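Side-chain contacts in starch synthase I (Hordeum vulgare, PDB 4HLN), which is a barley member of the starch synthase family, built on the two-domain GT-B fold shared with glycogen synthases: residues N116-A121 with T610-A615; V123-V128 with W624-Q629; A246-L251 with A282-Y287; V388-V393 with E619-W624. All coordinates share one frame; numbering follows the deposited sequence.

Contact 1: N116-A121 with T610-A615; sequences NDQPLA and TWDHAA
The first turn of the C-terminal helix 611-627 presents Asp612 to Gln118 and Pro119, in the loop that leads into strand 126-130 of the N-terminal Rossmann-like domain. Thr610 is the N-cap of this helix, with its OG1 accepting from His613 N at 3.2 Å. Two residues further on, the carboxylate of Asp612 reaches out to the loop. Its OD2 comes up to the CG-CD edge of the pyrrolidine ring, 3.1 Å from Pro119 CG and 3.6 Å from Pro119 CD, so this branch meets carbon. The other branch, OD1, is held by a salt bridge to Arg157 NE, and Gln118 NE2 stands 3.5 Å from OD1 as a looser neighbour. Carboxylate and amide are steeply turned against each other, their planes 61° apart. A negative charge this close to the start of a helix probably gains from the helix dipole as well as from the arginine. The amide of Gln118 is committed within its own loop. With CG anti to the backbone N (chi1 165°) and a bend at chi2, the chain folds back until Gln118 NE2 donates to Pro119 O at 2.6 Å, lying in the carbonyl plane on a lone pair.

Contact 2: V123-V128 with W624-Q629; sequences VTRSIV and WAFVDQ
Arg125 lies flat on the ring of Phe626, a cation-pi stack that joins the C-terminal helix 611-627 to the start of strand 126-130 in the parallel, Rossmann-like part of the N-terminal sheet. All the packing between the two segments runs through this pair. The backbones stay well apart, 10.6 Å between Arg125 CA and Phe626 CA, and the two long side chains bridge that distance by sliding past each other in opposite directions.

The close part is broad. Guanidinium and ring planes are only 19° from parallel, and Arg125 CZ sits 4.0 Å from the ring centroid but off-centre, 30° from the normal. Arg125 NH2 is the atom over the middle of the ring, 3.6 Å above it, while Phe626 CD2 comes beneath the centre of the guanidinium. The aliphatic stem takes part too, with Arg125 CD 3.3 Å from Phe626 CE2. A bend at chi2 (-124°) lays the stem and head along the ring. Phe626 also touches Met265 of the neighbouring strand 264-269, and a salt bridge from Arg125 NE to Glu623 OE2, one turn earlier on the helix, helps to fix the rotation of the guanidinium.

Away from the stack things are open: Val123 and Thr124 on one segment, and Val627, Asp628 and Gln629 on the other, are exposed to solvent. The helix is finishing here, and its last turn closes with Asp628 N bonded to Trp624 O at 3.2 Å.

Contact 3: A246-L251 with A282-Y287; sequences ACEAPL and AKYRPY
Tyr284 is the hub for three residues of the neighbouring helix, beginning with a single polar bond. Tyr284 OH donates to Glu248 OE2 at 2.7 Å, using the carboxylate's anti lone pair, the one turned away from the other oxygen. The oxygen arrives at the edge of the ring, near its plane, and carboxylate and ring are almost coplanar, 21° apart. Glu248 gets there by a bend at chi2 (-61°), which swings its carboxylate across to the phenol. Lys283 NZ is 5.1 Å from Glu248 OE2, too far for a salt bridge but near enough to add, probably, some favourable charge.

The helices concerned flank the parallel strands of the N-terminal Rossmann-like domain. Helix 276-284 is the connection of a beta-alpha-beta crossover from strand 264-269 to strand 294-299, and helix 235-252 rests on strand 126-130 through Ala246 and Pro250.

Apolar contacts fall along both sides of the phenol. Cys247 CB approaches Tyr284 CE2 at 3.5 Å, and Leu251 CD1 reaches Tyr284 CE1 at 4.0 Å, both obliquely. Within its own segment the ring is partly covered by Lys283 CG, above one face and offset toward the rim.

Sulfur and aromatic interactions complete the set. Cys247 SG makes an oblique sulfur-aromatic contact, 5.1 Å from the Tyr284 centroid and 58° off the ring normal. Tyr290 packs edge-to-face with Tyr284, and its own hydroxyl is hydrogen-bonded to Cys247 O.

Contact 4: V388-V393 with E619-W624; sequences VLNGIV and EQIFEW
Asn390 OD1 is hydrogen-bonded to Arg357 NH2 and, on the side of the C-terminal helix, is packed against Ile621, with CG1 of that isoleucine 3.9 Å away. Asn390 belongs to strand 389-391, an outermost strand of the large N-terminal sheet, and its backbone pairs with Ile358 and Thr360 of the adjoining parallel strand 357-360. Helix 611-627 packs across this part of the sheet, its side chains also touching strands 357-360 and 264-269.

The bond to Arg357 helps to hold the amide turned so that its carbon and oxygen lie against the isoleucine. Ile621 comes from the opposite direction and touches with the end of its chain: Ile621 CD1 is 3.7 Å from Asn390 CG. The extended chi2 of Ile621 (169°) sends CD1 outward to the strand. Arg357 also touches Ile621 and Trp624, so the same arginine lies beside both helix residues of the contact.

The amide nitrogen points elsewhere, to the rim of an exposed indole. Their planes are 19° apart, and one face of the indole is partly occupied by the helix itself, where Gln620 CG stands 3.4 Å above the plane, offset toward the rim. Asn390 ND2 meets the indole edge, near its plane, 4.0 Å from Trp624 CZ3.

From the N terminus, the chain opens contact 1 in the loop at 116-121 and contact 2 at 123-128, where the first strand of the N-terminal sheet begins. Contact 3 then opens and closes within that domain, joining helices 235-252 and 276-284; it is nested inside the long loops of contacts 1 and 2, and Pro250 touches Val128 of contact 2. After it, in series, contact 4 opens at the edge strand 389-391. Helix 611-627 closes the other three in turn: contact 1 first, then contact 4, then contact 2. Contact 1 therefore crosses both, while contact 4 nests inside contact 2. The end of the chain is thus tied back to the N-terminal domain.

Contact 1: N116-A121 with T610-A615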
loop_
_atom_site.group_PDB
_atom_site.type_symbol
_atom_site.label_atom_id
_atom_site.label_comp_id
_atom_site.label_asym_id
_atom_site.label_seq_id
_atom_site.Cartn_x
_atom_site.Cartn_y
_atom_site.Cartn_z
ATOM N N ASN A 116 22.392 -7.128 -18.986
ATOM C CA ASN A 116 22.066 -7.811 -17.738
ATOM C C ASN A 116 20.910 -8.797 -17.890
ATOM O O ASN A 116 20.337 -8.944 -18.974
ATOM C CB ASN A 116 21.746 -6.798 -16.634
ATOM N N ASP A 117 20.576 -9.468 -16.790
ATOM C CA ASP A 117 19.467 -10.415 -16.763
ATOM C C ASP A 117 18.153 -9.701 -16.427
ATOM O O ASP A 117 17.105 -10.337 -16.271
ATOM C CB ASP A 117 19.744 -11.524 -15.744
ATOM C CG ASP A 117 18.922 -12.774 -16.005
ATOM O OD1 ASP A 117 19.270 -13.841 -15.457
ATOM O OD2 ASP A 117 17.935 -12.694 -16.767
ATOM N N GLN A 118 18.220 -8.376 -16.318
ATOM C CA GLN A 118 17.046 -7.568 -16.006
ATOM C C GLN A 118 15.952 -7.704 -17.063
ATOM O O GLN A 118 16.119 -7.267 -18.206
ATOM C CB GLN A 118 17.433 -6.097 -15.858
ATOM C CG GLN A 118 16.244 -5.130 -15.901
ATOM C CD GLN A 118 15.333 -5.243 -14.681
ATOM O OE1 GLN A 118 15.793 -5.173 -13.539
ATOM N NE2 GLN A 118 14.034 -5.420 -14.920
ATOM N N PRO A 119 14.818 -8.307 -16.679
ATOM C CA PRO A 119 13.675 -8.465 -17.582
ATOM C C PRO A 119 13.102 -7.117 -18.022
ATOM O O PRO A 119 13.001 -6.188 -17.216
ATOM C CB PRO A 119 12.656 -9.238 -16.731
ATOM C CG PRO A 119 13.068 -9.002 -15.326
ATOM C CD PRO A 119 14.552 -8.861 -15.340
ATOM N N LEU A 120 12.745 -7.014 -19.299
ATOM C CA LEU A 120 12.160 -5.791 -19.835
ATOM C C LEU A 120 10.692 -6.027 -20.215
ATOM O O LEU A 120 10.223 -7.167 -20.233
ATOM C CB LEU A 120 12.993 -5.271 -21.012
ATOM C CG LEU A 120 14.500 -5.064 -20.729
ATOM C CD1 LEU A 120 15.270 -4.760 -22.000
ATOM C CD2 LEU A 120 14.788 -3.976 -19.667
ATOM N N ALA A 121 9.960 -4.951 -20.490
ATOM C CA ALA A 121 8.530 -5.060 -20.780
ATOM C C ALA A 121 8.211 -5.071 -22.277
ATOM O O ALA A 121 8.853 -4.357 -23.065
ATOM C CB ALA A 121 7.755 -3.943 -20.079
ATOM N N THR A 610 8.597 -10.419 -6.033
ATOM C CA THR A 610 9.489 -9.329 -6.397
ATOM C C THR A 610 8.708 -8.146 -6.914
ATOM O O THR A 610 7.509 -8.223 -7.170
ATOM C CB THR A 610 10.507 -9.737 -7.484
ATOM O OG1 THR A 610 9.846 -9.859 -8.754
ATOM C CG2 THR A 610 11.159 -11.055 -7.115
ATOM N N TRP A 611 9.416 -7.044 -7.069
ATOM C CA TRP A 611 8.858 -5.869 -7.693
ATOM C C TRP A 611 8.635 -6.047 -9.190
ATOM O O TRP A 611 7.734 -5.440 -9.759
ATOM C CB TRP A 611 9.750 -4.669 -7.404
ATOM C CG TRP A 611 9.527 -4.162 -6.024
ATOM C CD1 TRP A 611 10.325 -4.359 -4.940
ATOM C CD2 TRP A 611 8.402 -3.399 -5.565
ATOM N NE1 TRP A 611 9.784 -3.742 -3.840
ATOM C CE2 TRP A 611 8.597 -3.157 -4.192
ATOM C CE3 TRP A 611 7.255 -2.886 -6.188
ATOM C CZ2 TRP A 611 7.692 -2.429 -3.422
ATOM C CZ3 TRP A 611 6.354 -2.168 -5.426
ATOM C CH2 TRP A 611 6.579 -1.943 -4.053
ATOM N N ASP A 612 9.448 -6.874 -9.834
ATOM C CA ASP A 612 9.225 -7.156 -11.247
ATOM C C ASP A 612 7.849 -7.746 -11.431
ATOM O O ASP A 612 7.105 -7.358 -12.337
ATOM C CB ASP A 612 10.276 -8.114 -11.808
ATOM C CG ASP A 612 11.402 -7.388 -12.507
ATOM O OD1 ASP A 612 11.144 -6.315 -13.106
ATOM O OD2 ASP A 612 12.549 -7.889 -12.450
ATOM N N HIS A 613 7.512 -8.694 -10.569
ATOM C CA HIS A 613 6.234 -9.347 -10.681
ATOM C C HIS A 613 5.156 -8.302 -10.433
ATOM O O HIS A 613 4.139 -8.260 -11.125
ATOM C CB HIS A 613 6.132 -10.484 -9.679
ATOM C CG HIS A 613 4.860 -11.260 -9.787
ATOM N ND1 HIS A 613 3.726 -10.928 -9.076
ATOM C CD2 HIS A 613 4.539 -12.346 -10.530
ATOM C CE1 HIS A 613 2.761 -11.782 -9.371
ATOM N NE2 HIS A 613 3.229 -12.653 -10.247
ATOM N N ALA A 614 5.400 -7.444 -9.451
ATOM C CA ALA A 614 4.454 -6.400 -9.120
ATOM C C ALA A 614 4.264 -5.431 -10.289
ATOM O O ALA A 614 3.134 -5.100 -10.650
ATOM C CB ALA A 614 4.912 -5.660 -7.876
ATOM N N ALA A 615 5.370 -4.974 -10.875
ATOM C CA ALA A 615 5.308 -4.019 -11.983
ATOM C C ALA A 615 4.610 -4.630 -13.198
ATOM O O ALA A 615 3.902 -3.946 -13.933
ATOM C CB ALA A 615 6.683 -3.537 -12.350
#

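Contact 2: V123-V128 with W624-Q629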
loop_
_atom_site.group_PDB
_atom_site.type_symbol
_atom_site.label_atom_id
_atom_site.label_comp_id
_atom_site.label_asym_id
_atom_site.label_seq_id
_atom_site.Cartn_x
_atom_site.Cartn_y
_atom_site.Cartn_z
ATOM N N VAL A 123 5.732 -3.811 -23.929
ATOM C CA VAL A 123 5.417 -2.459 -24.348
ATOM C C VAL A 123 5.890 -1.501 -23.285
ATOM O O VAL A 123 5.304 -1.428 -22.210
ATOM C CB VAL A 123 3.906 -2.258 -24.475
ATOM C CG1 VAL A 123 3.616 -0.914 -25.105
ATOM C CG2 VAL A 123 3.299 -3.375 -25.277
ATOM N N THR A 124 6.954 -0.769 -23.581
ATOM C CA THR A 124 7.433 0.262 -22.682
ATOM C C THR A 124 6.539 1.494 -22.830
ATOM O O THR A 124 6.026 1.772 -23.909
ATOM C CB THR A 124 8.878 0.637 -23.013
ATOM O OG1 THR A 124 8.921 1.206 -24.323
ATOM C CG2 THR A 124 9.770 -0.595 -22.973
ATOM N N ARG A 125 6.351 2.230 -21.743
ATOM C CA ARG A 125 5.460 3.381 -21.756
ATOM C C ARG A 125 6.085 4.596 -21.091
ATOM O O ARG A 125 7.182 4.522 -20.506
ATOM C CB ARG A 125 4.144 3.052 -21.045
ATOM C CG ARG A 125 3.421 1.880 -21.634
ATOM C CD ARG A 125 2.047 2.300 -22.024
ATOM N NE ARG A 125 1.373 1.331 -22.875
ATOM C CZ ARG A 125 0.773 1.649 -24.019
ATOM N NH1 ARG A 125 0.168 0.713 -24.735
ATOM N NH2 ARG A 125 0.776 2.912 -24.441
ATOM N N SER A 126 5.370 5.713 -21.199
ATOM C CA SER A 126 5.728 6.921 -20.485
ATOM C C SER A 126 4.775 7.046 -19.312
ATOM O O SER A 126 3.561 7.121 -19.487
ATOM C CB SER A 126 5.652 8.144 -21.394
ATOM O OG SER A 126 6.705 8.111 -22.349
ATOM N N ILE A 127 5.336 7.045 -18.112
ATOM C CA ILE A 127 4.539 6.960 -16.901
ATOM C C ILE A 127 4.847 8.114 -15.980
ATOM O O ILE A 127 6.009 8.364 -15.660
ATOM C CB ILE A 127 4.802 5.650 -16.172
ATOM C CG1 ILE A 127 4.582 4.483 -17.126
ATOM C CG2 ILE A 127 3.869 5.510 -15.006
ATOM C CD1 ILE A 127 5.001 3.167 -16.554
ATOM N N VAL A 128 3.801 8.818 -15.560
ATOM C CA VAL A 128 3.978 9.986 -14.717
ATOM C C VAL A 128 3.308 9.759 -13.369
ATOM O O VAL A 128 2.082 9.785 -13.261
ATOM C CB VAL A 128 3.398 11.260 -15.377
ATOM C CG1 VAL A 128 3.688 12.472 -14.526
ATOM C CG2 VAL A 128 3.955 11.459 -16.803
ATOM N N TRP A 624 -5.017 -2.361 -20.186
ATOM C CA TRP A 624 -6.461 -2.211 -20.140
ATOM C C TRP A 624 -6.893 -0.746 -20.239
ATOM O O TRP A 624 -7.844 -0.432 -20.947
ATOM C CB TRP A 624 -7.000 -2.794 -18.862
ATOM C CG TRP A 624 -6.858 -4.241 -18.800
ATOM C CD1 TRP A 624 -6.822 -5.109 -19.851
ATOM C CD2 TRP A 624 -6.728 -5.027 -17.619
ATOM N NE1 TRP A 624 -6.681 -6.397 -19.393
ATOM C CE2 TRP A 624 -6.622 -6.373 -18.023
ATOM C CE3 TRP A 624 -6.692 -4.725 -16.259
ATOM C CZ2 TRP A 624 -6.488 -7.417 -17.111
ATOM C CZ3 TRP A 624 -6.554 -5.764 -15.352
ATOM C CH2 TRP A 624 -6.452 -7.091 -15.783
ATOM N N ALA A 625 -6.199 0.150 -19.543
ATOM C CA ALA A 625 -6.610 1.547 -19.549
ATOM C C ALA A 625 -6.475 2.146 -20.928
ATOM O O ALA A 625 -7.357 2.884 -21.382
ATOM C CB ALA A 625 -5.817 2.362 -18.548
ATOM N N PHE A 626 -5.367 1.825 -21.594
ATOM C CA PHE A 626 -5.078 2.409 -22.898
ATOM C C PHE A 626 -5.995 1.852 -23.962
ATOM O O PHE A 626 -6.466 2.579 -24.826
ATOM C CB PHE A 626 -3.628 2.181 -23.295
ATOM C CG PHE A 626 -2.678 3.141 -22.662
ATOM C CD1 PHE A 626 -2.737 4.487 -22.967
ATOM C CD2 PHE A 626 -1.726 2.701 -21.761
ATOM C CE1 PHE A 626 -1.861 5.385 -22.392
ATOM C CE2 PHE A 626 -0.848 3.589 -21.178
ATOM C CZ PHE A 626 -0.912 4.936 -21.501
ATOM N N VAL A 627 -6.255 0.556 -23.884
ATOM C CA VAL A 627 -7.148 -0.091 -24.831
ATOM C C VAL A 627 -8.570 0.492 -24.785
ATOM O O VAL A 627 -9.208 0.649 -25.823
ATOM C CB VAL A 627 -7.188 -1.605 -24.601
ATOM C CG1 VAL A 627 -8.398 -2.197 -25.288
ATOM C CG2 VAL A 627 -5.885 -2.251 -25.088
ATOM N N ASP A 628 -9.048 0.830 -23.587
ATOM C CA ASP A 628 -10.385 1.402 -23.429
ATOM C C ASP A 628 -10.449 2.924 -23.631
ATOM O O ASP A 628 -9.431 3.622 -23.624
ATOM C CB ASP A 628 -10.974 1.017 -22.071
ATOM C CG ASP A 628 -11.044 -0.496 -21.870
ATOM O OD1 ASP A 628 -11.199 -1.212 -22.886
ATOM O OD2 ASP A 628 -10.937 -0.968 -20.706
ATOM N N GLN A 629 -11.662 3.425 -23.827
ATOM C CA GLN A 629 -11.893 4.852 -23.995
ATOM C C GLN A 629 -11.613 5.556 -22.691
ATOM O O GLN A 629 -11.878 5.005 -21.628
ATOM C CB GLN A 629 -13.358 5.099 -24.353
ATOM C CG GLN A 629 -13.750 4.670 -25.749
ATOM C CD GLN A 629 -13.398 5.717 -26.794
ATOM O OE1 GLN A 629 -12.331 6.341 -26.740
ATOM N NE2 GLN A 629 -14.307 5.928 -27.745
#

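Contact 3: A246-L251 with A282-Y287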
loop_
_atom_site.group_PDB
_atom_site.type_symbol
_atom_site.label_atom_id
_atom_site.label_comp_id
_atom_site.label_asym_id
_atom_site.label_seq_id
_atom_site.Cartn_x
_atom_site.Cartn_y
_atom_site.Cartn_z
ATOM N N ALA A 246 1.471 19.156 -12.483
ATOM C CA ALA A 246 1.763 17.826 -12.972
ATOM C C ALA A 246 1.200 17.613 -14.383
ATOM O O ALA A 246 1.717 16.799 -15.157
ATOM C CB ALA A 246 1.247 16.767 -11.990
ATOM N N CYS A 247 0.150 18.354 -14.720
ATOM C CA CYS A 247 -0.428 18.292 -16.060
ATOM C C CYS A 247 0.455 18.996 -17.090
ATOM O O CYS A 247 0.508 18.608 -18.249
ATOM C CB CYS A 247 -1.839 18.872 -16.059
ATOM S SG CYS A 247 -3.023 17.798 -15.221
ATOM N N GLU A 248 1.176 20.013 -16.648
ATOM C CA GLU A 248 2.091 20.726 -17.528
ATOM C C GLU A 248 3.436 20.040 -17.764
ATOM O O GLU A 248 4.012 20.146 -18.847
ATOM C CB GLU A 248 2.314 22.140 -17.000
ATOM C CG GLU A 248 1.106 23.014 -17.234
ATOM C CD GLU A 248 0.791 23.138 -18.723
ATOM O OE1 GLU A 248 1.687 23.604 -19.470
ATOM O OE2 GLU A 248 -0.331 22.762 -19.146
ATOM N N ALA A 249 3.936 19.339 -16.757
ATOM C CA ALA A 249 5.297 18.824 -16.823
ATOM C C ALA A 249 5.586 18.017 -18.099
ATOM O O ALA A 249 6.598 18.248 -18.775
ATOM C CB ALA A 249 5.628 18.021 -15.567
ATOM N N PRO A 250 4.696 17.076 -18.439
ATOM C CA PRO A 250 4.908 16.216 -19.618
ATOM C C PRO A 250 4.849 16.986 -20.937
ATOM O O PRO A 250 5.322 16.510 -21.968
ATOM C CB PRO A 250 3.749 15.211 -19.538
ATOM C CG PRO A 250 3.296 15.257 -18.120
ATOM C CD PRO A 250 3.503 16.680 -17.675
ATOM N N LEU A 251 4.275 18.178 -20.894
ATOM C CA LEU A 251 4.161 19.003 -22.081
ATOM C C LEU A 251 5.300 20.009 -22.236
ATOM O O LEU A 251 5.543 20.479 -23.340
ATOM C CB LEU A 251 2.850 19.764 -22.067
ATOM C CG LEU A 251 1.570 18.944 -21.923
ATOM C CD1 LEU A 251 0.344 19.843 -21.667
ATOM C CD2 LEU A 251 1.353 18.082 -23.132
ATOM N N ALA A 282 -11.352 17.967 -17.961
ATOM C CA ALA A 282 -12.046 19.246 -18.009
ATOM C C ALA A 282 -11.292 20.285 -18.838
ATOM O O ALA A 282 -11.881 21.034 -19.615
ATOM C CB ALA A 282 -12.286 19.763 -16.575
ATOM N N LYS A 283 -9.979 20.325 -18.655
ATOM C CA LYS A 283 -9.168 21.379 -19.222
ATOM C C LYS A 283 -8.433 20.969 -20.512
ATOM O O LYS A 283 -8.217 21.806 -21.378
ATOM C CB LYS A 283 -8.215 21.912 -18.141
ATOM C CG LYS A 283 -6.911 22.526 -18.638
ATOM C CD LYS A 283 -6.192 23.266 -17.498
ATOM C CE LYS A 283 -4.876 23.895 -17.935
ATOM N NZ LYS A 283 -5.043 24.705 -19.169
ATOM N N TYR A 284 -8.082 19.690 -20.663
ATOM C CA TYR A 284 -7.253 19.277 -21.804
ATOM C C TYR A 284 -7.957 18.510 -22.929
ATOM O O TYR A 284 -7.901 18.916 -24.090
ATOM C CB TYR A 284 -6.028 18.498 -21.332
ATOM C CG TYR A 284 -5.106 19.308 -20.443
ATOM C CD1 TYR A 284 -4.107 20.100 -20.991
ATOM C CD2 TYR A 284 -5.231 19.279 -19.054
ATOM C CE1 TYR A 284 -3.253 20.852 -20.190
ATOM C CE2 TYR A 284 -4.380 20.020 -18.244
ATOM C CZ TYR A 284 -3.386 20.804 -18.825
ATOM O OH TYR A 284 -2.525 21.545 -18.049
ATOM N N ARG A 285 -8.604 17.401 -22.601
ATOM C CA ARG A 285 -9.193 16.561 -23.645
ATOM C C ARG A 285 -10.260 17.254 -24.493
ATOM O O ARG A 285 -10.376 16.993 -25.683
ATOM C CB ARG A 285 -9.749 15.264 -23.058
ATOM C CG ARG A 285 -8.698 14.412 -22.438
ATOM C CD ARG A 285 -9.042 12.959 -22.551
ATOM N NE ARG A 285 -8.202 12.198 -21.638
ATOM C CZ ARG A 285 -8.577 11.833 -20.418
ATOM N NH1 ARG A 285 -9.794 12.128 -19.966
ATOM N NH2 ARG A 285 -7.739 11.149 -19.666
ATOM N N PRO A 286 -11.061 18.129 -23.885
ATOM C CA PRO A 286 -12.078 18.767 -24.728
ATOM C C PRO A 286 -11.468 19.630 -25.841
ATOM O O PRO A 286 -12.169 20.001 -26.781
ATOM C CB PRO A 286 -12.877 19.625 -23.730
ATOM C CG PRO A 286 -12.618 18.979 -22.390
ATOM C CD PRO A 286 -11.210 18.477 -22.460
ATOM N N TYR A 287 -10.180 19.928 -25.750
ATOM C CA TYR A 287 -9.527 20.749 -26.765
ATOM C C TYR A 287 -8.539 19.994 -27.656
ATOM O O TYR A 287 -7.850 20.595 -28.477
ATOM C CB TYR A 287 -8.854 21.946 -26.105
ATOM C CG TYR A 287 -9.822 22.745 -25.276
ATOM C CD1 TYR A 287 -10.637 23.711 -25.862
ATOM C CD2 TYR A 287 -9.947 22.519 -23.912
ATOM C CE1 TYR A 287 -11.534 24.435 -25.112
ATOM C CE2 TYR A 287 -10.838 23.239 -23.159
ATOM C CZ TYR A 287 -11.630 24.195 -23.759
ATOM O OH TYR A 287 -12.526 24.909 -22.998
#

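Contact 4: V388-V393 with E619-W624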
loop_
_atom_site.group_PDB
_atom_site.type_symbol
_atom_site.label_atom_id
_atom_site.label_comp_id
_atom_site.label_asym_id
_atom_site.label_seq_id
_atom_site.Cartn_x
_atom_site.Cartn_y
_atom_site.Cartn_z
ATOM N N VAL A 388 -13.280 -1.669 -12.920
ATOM C CA VAL A 388 -11.944 -1.105 -13.081
ATOM C C VAL A 388 -11.126 -1.110 -11.804
ATOM O O VAL A 388 -10.112 -0.417 -11.718
ATOM C CB VAL A 388 -11.976 0.331 -13.668
ATOM C CG1 VAL A 388 -12.418 0.281 -15.115
ATOM C CG2 VAL A 388 -12.893 1.247 -12.846
ATOM N N LEU A 389 -11.557 -1.901 -10.821
ATOM C CA LEU A 389 -10.855 -1.983 -9.538
ATOM C C LEU A 389 -9.821 -3.098 -9.476
ATOM O O LEU A 389 -10.013 -4.168 -10.061
ATOM C CB LEU A 389 -11.842 -2.162 -8.386
ATOM C CG LEU A 389 -12.798 -1.009 -8.099
ATOM C CD1 LEU A 389 -13.561 -1.259 -6.808
ATOM C CD2 LEU A 389 -12.045 0.309 -8.031
ATOM N N ASN A 390 -8.732 -2.833 -8.756
ATOM C CA ASN A 390 -7.675 -3.812 -8.497
ATOM C C ASN A 390 -7.036 -3.482 -7.171
ATOM O O ASN A 390 -7.012 -2.319 -6.756
ATOM C CB ASN A 390 -6.596 -3.764 -9.579
ATOM C CG ASN A 390 -7.160 -3.892 -10.989
ATOM O OD1 ASN A 390 -7.474 -2.889 -11.663
ATOM N ND2 ASN A 390 -7.286 -5.129 -11.446
ATOM N N GLY A 391 -6.511 -4.499 -6.499
ATOM C CA GLY A 391 -5.845 -4.280 -5.230
ATOM C C GLY A 391 -4.443 -3.730 -5.408
ATOM O O GLY A 391 -3.860 -3.826 -6.491
ATOM N N ILE A 392 -3.904 -3.141 -4.347
ATOM C CA ILE A 392 -2.517 -2.701 -4.354
ATOM C C ILE A 392 -1.638 -3.941 -4.417
ATOM O O ILE A 392 -1.912 -4.920 -3.748
ATOM C CB ILE A 392 -2.150 -1.943 -3.069
ATOM C CG1 ILE A 392 -3.252 -0.952 -2.669
ATOM C CG2 ILE A 392 -0.821 -1.248 -3.243
ATOM C CD1 ILE A 392 -2.933 0.486 -2.964
ATOM N N VAL A 393 -0.592 -3.918 -5.229
ATOM C CA VAL A 393 0.344 -5.037 -5.260
ATOM C C VAL A 393 1.735 -4.527 -4.945
ATOM O O VAL A 393 2.189 -3.543 -5.539
ATOM C CB VAL A 393 0.354 -5.771 -6.622
ATOM C CG1 VAL A 393 1.410 -6.897 -6.628
ATOM C CG2 VAL A 393 -1.031 -6.328 -6.938
ATOM N N GLU A 619 1.461 -3.147 -15.170
ATOM C CA GLU A 619 1.618 -2.993 -16.610
ATOM C C GLU A 619 0.371 -3.485 -17.329
ATOM O O GLU A 619 -0.117 -2.848 -18.260
ATOM C CB GLU A 619 2.834 -3.765 -17.090
ATOM C CG GLU A 619 4.154 -3.035 -16.935
ATOM C CD GLU A 619 5.339 -3.971 -17.128
ATOM O OE1 GLU A 619 5.113 -5.137 -17.538
ATOM O OE2 GLU A 619 6.486 -3.551 -16.855
ATOM N N GLN A 620 -0.139 -4.624 -16.876
ATOM C CA GLN A 620 -1.378 -5.178 -17.387
ATOM C C GLN A 620 -2.486 -4.139 -17.260
ATOM O O GLN A 620 -3.170 -3.793 -18.228
ATOM C CB GLN A 620 -1.726 -6.440 -16.587
ATOM C CG GLN A 620 -3.069 -7.052 -16.920
ATOM C CD GLN A 620 -3.115 -7.628 -18.332
ATOM O OE1 GLN A 620 -3.049 -8.847 -18.514
ATOM N NE2 GLN A 620 -3.227 -6.751 -19.340
ATOM N N ILE A 621 -2.634 -3.628 -16.048
ATOM C CA ILE A 621 -3.632 -2.625 -15.754
ATOM C C ILE A 621 -3.572 -1.464 -16.735
ATOM O O ILE A 621 -4.584 -1.116 -17.333
ATOM C CB ILE A 621 -3.497 -2.156 -14.290
ATOM C CG1 ILE A 621 -3.990 -3.264 -13.361
ATOM C CG2 ILE A 621 -4.261 -0.861 -14.032
ATOM C CD1 ILE A 621 -3.649 -3.021 -11.918
ATOM N N PHE A 622 -2.391 -0.884 -16.916
ATOM C CA PHE A 622 -2.223 0.229 -17.860
ATOM C C PHE A 622 -2.637 -0.141 -19.257
ATOM O O PHE A 622 -3.130 0.699 -19.994
ATOM C CB PHE A 622 -0.778 0.716 -17.910
ATOM C CG PHE A 622 -0.234 1.108 -16.575
ATOM C CD1 PHE A 622 -1.088 1.495 -15.554
ATOM C CD2 PHE A 622 1.125 1.074 -16.331
ATOM C CE1 PHE A 622 -0.597 1.848 -14.314
ATOM C CE2 PHE A 622 1.626 1.418 -15.094
ATOM C CZ PHE A 622 0.768 1.809 -14.082
ATOM N N GLU A 623 -2.421 -1.395 -19.634
ATOM C CA GLU A 623 -2.797 -1.815 -20.974
ATOM C C GLU A 623 -4.305 -1.791 -21.156
ATOM O O GLU A 623 -4.812 -1.229 -22.145
ATOM C CB GLU A 623 -2.183 -3.163 -21.332
ATOM C CG GLU A 623 -0.700 -3.005 -21.686
ATOM C CD GLU A 623 -0.432 -1.793 -22.611
ATOM O OE1 GLU A 623 -1.227 -1.561 -23.558
ATOM O OE2 GLU A 623 0.568 -1.067 -22.387
ATOM N N TRP A 624 -5.017 -2.361 -20.186
ATOM C CA TRP A 624 -6.461 -2.211 -20.140
ATOM C C TRP A 624 -6.893 -0.746 -20.239
ATOM O O TRP A 624 -7.844 -0.432 -20.947
ATOM C CB TRP A 624 -7.000 -2.794 -18.862
ATOM C CG TRP A 624 -6.858 -4.241 -18.800
ATOM C CD1 TRP A 624 -6.822 -5.109 -19.851
ATOM C CD2 TRP A 624 -6.728 -5.027 -17.619
ATOM N NE1 TRP A 624 -6.681 -6.397 -19.393
ATOM C CE2 TRP A 624 -6.622 -6.373 -18.023
ATOM C CE3 TRP A 624 -6.692 -4.725 -16.259
ATOM C CZ2 TRP A 624 -6.488 -7.417 -17.111
ATOM C CZ3 TRP A 624 -6.554 -5.764 -15.352
ATOM C CH2 TRP A 624 -6.452 -7.091 -15.783
#